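Local coordinates for chintase (Rhizomucor miehei, PDB 5YUQ), which probably hydrolyses the beta-1,4 glycosidic bonds of chitin, as a fungal family 18 glycoside hydrolase with an active-site tunnel, at residues V87-L90 against V91-V94. Numbering follows the deposited sequence.
Sequences VSNL and VDVV
The side chains of Ser88 and Asp92, one helical turn apart, are joined through water: Ser88 OG stays 4.2 Å from Asp92 OD2, and two waters bridge the interval. One accepts a hydrogen bond from Ser88 OG at 2.6 Å and donates to Asp92 OD2 and also to Asn89 OD1, so that it ties three side chains together. The other donates to Ser88 OG and to Asp92 OD1, so each carboxylate oxygen has its own bridge back to the serine. A third water donates to Asp92 OD2 at 3.1 Å and, weakly, to Asn89 OD1. The aspartate's CG is anti to its carbonyl carbon (chi1 -73°), which swings the carboxylate back over the preceding turn and leaves CG 3.2 Å from Ser88 O. That carbonyl takes its hydrogen bond from Asp92 N, while the carboxylate oxygens, acceptors like itself, look to the waters. Asn89 divides its amide: OD1 joins the water network, and ND2 hydrogen-bonds to Gly36 O, which anchors the side chain beyond the helix.

Beneath this wet face run the helix's own i to i+4 backbone bonds, with Val91 N donating to Val87 O at 2.9 Å (N-H...O angle 162°) and Val93 N to Asn89 O at 3.0 Å. On another flank Val87 CG1 and Val91 CG2 lie 4.3 Å apart, a loose apolar pair, and both valines also touch Lys138 of helix 124-139, where Val87 further meets Leu131 and Ala134. Leu90 and Val93 turn to the barrel, Leu90 reaching Val64 and Val93 reaching Leu62, both on strand 59-65. Hydrated polar residues on one side and aliphatic ones against strand and neighbouring helix make helix 80-97 a typical amphipathic outer helix of the family 18 TIM barrel.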
ATOM      1  N   VAL A  87      -1.106   1.074 -23.582  1.00 16.36           N
ATOM      2  CA  VAL A  87       0.232   0.487 -23.620  1.00 15.16           C
ATOM      3  C   VAL A  87       1.237   1.445 -24.257  1.00 15.13           C
ATOM      4  O   VAL A  87       2.327   1.652 -23.727  1.00 16.26           O
ATOM      5  CB  VAL A  87       0.248  -0.868 -24.371  1.00 14.14           C
ATOM      6  CG1 VAL A  87       1.676  -1.304 -24.655  1.00 18.43           C
ATOM      7  CG2 VAL A  87      -0.457  -1.931 -23.562  1.00 16.92           C
ATOM      8  N   SER A  88       0.856   2.033 -25.384  1.00 17.58           N
ATOM      9  CA  SER A  88       1.722   2.961 -26.098  1.00 18.06           C
ATOM     10  C   SER A  88       2.060   4.152 -25.207  1.00 15.07           C
ATOM     11  O   SER A  88       3.210   4.601 -25.151  1.00 16.93           O
ATOM     12  CB  SER A  88       1.032   3.430 -27.388  1.00 21.56           C
ATOM     13  OG  SER A  88       1.876   4.294 -28.135  1.00 27.93           O
ATOM     14  N   ASN A  89       1.063   4.651 -24.492  1.00 16.07           N
ATOM     15  CA  ASN A  89       1.282   5.794 -23.618  1.00 14.66           C
ATOM     16  C   ASN A  89       2.171   5.453 -22.430  1.00 16.70           C
ATOM     17  O   ASN A  89       2.969   6.279 -21.989  1.00 17.95           O
ATOM     18  CB  ASN A  89      -0.050   6.369 -23.140  1.00 17.08           C
ATOM     19  CG  ASN A  89      -0.780   7.126 -24.228  1.00 21.00           C
ATOM     20  OD1 ASN A  89      -0.203   7.458 -25.268  1.00 25.73           O
ATOM     21  ND2 ASN A  89      -2.054   7.420 -23.988  1.00 19.57           N
ATOM     22  N   LEU A  90       2.043   4.233 -21.921  1.00 15.62           N
ATOM     23  CA  LEU A  90       2.888   3.780 -20.818  1.00 14.97           C
ATOM     24  C   LEU A  90       4.338   3.621 -21.263  1.00 19.50           C
ATOM     25  O   LEU A  90       5.261   3.967 -20.531  1.00 17.95           O
ATOM     26  CB  LEU A  90       2.364   2.470 -20.229  1.00 16.50           C
ATOM     27  CG  LEU A  90       1.076   2.585 -19.415  1.00 15.22           C
ATOM     28  CD1 LEU A  90       0.471   1.208 -19.198  1.00 16.61           C
ATOM     29  CD2 LEU A  90       1.351   3.260 -18.074  1.00 15.69           C
ATOM     30  N   VAL A  91       4.541   3.090 -22.460  1.00 17.21           N
ATOM     31  CA  VAL A  91       5.888   2.965 -22.997  1.00 16.54           C
ATOM     32  C   VAL A  91       6.488   4.350 -23.200  1.00 17.68           C
ATOM     33  O   VAL A  91       7.668   4.574 -22.918  1.00 17.29           O
ATOM     34  CB  VAL A  91       5.882   2.162 -24.311  1.00 17.13           C
ATOM     35  CG1 VAL A  91       7.252   2.206 -24.975  1.00 19.36           C
ATOM     36  CG2 VAL A  91       5.448   0.723 -24.045  1.00 18.95           C
ATOM     37  N   ASP A  92       5.666   5.288 -23.664  1.00 17.25           N
ATOM     38  CA  ASP A  92       6.147   6.647 -23.896  1.00 19.59           C
ATOM     39  C   ASP A  92       6.589   7.314 -22.600  1.00 17.96           C
ATOM     40  O   ASP A  92       7.606   7.999 -22.581  1.00 17.64           O
ATOM     41  CB  ASP A  92       5.079   7.508 -24.568  1.00 19.24           C
ATOM     42  CG  ASP A  92       4.876   7.163 -26.024  1.00 23.72           C
ATOM     43  OD1 ASP A  92       5.715   6.434 -26.600  1.00 22.65           O
ATOM     44  OD2 ASP A  92       3.874   7.639 -26.598  1.00 29.35           O
ATOM     45  N   VAL A  93       5.841   7.057 -21.562  1.00 17.25           N
ATOM     46  CA  VAL A  93       6.179   7.659 -20.273  1.00 14.87           C
ATOM     47  C   VAL A  93       7.504   7.152 -19.735  1.00 17.56           C
ATOM     48  O   VAL A  93       8.269   7.865 -19.185  1.00 16.36           O
ATOM     49  CB  VAL A  93       5.055   7.487 -19.222  1.00 14.76           C
ATOM     50  CG1 VAL A  93       5.053   6.110 -18.621  1.00 22.45           C
ATOM     51  CG2 VAL A  93       5.287   8.475 -18.111  1.00 19.72           C
ATOM     52  N   VAL A  94       7.741   5.865 -19.915  1.00 16.50           N
ATOM     53  CA  VAL A  94       8.998   5.264 -19.499  1.00 14.59           C
ATOM     54  C   VAL A  94      10.162   5.925 -20.223  1.00 18.33           C
ATOM     55  O   VAL A  94      11.148   6.313 -19.595  1.00 16.91           O
ATOM     56  CB  VAL A  94       9.021   3.743 -19.733  1.00 16.22           C
ATOM     57  CG1 VAL A  94      10.429   3.209 -19.499  1.00 18.11           C
ATOM     58  CG2 VAL A  94       8.041   3.080 -18.782  1.00 15.46           C
TER
HETATM   59  O   HOH W   1       4.938   4.012 -27.790  1.00 28.71           O
HETATM   60  O   HOH W   2       1.564   6.803 -27.388  1.00 29.24           O
HETATM   61  O   HOH W   3       2.246   9.854 -25.100  1.00 39.57           O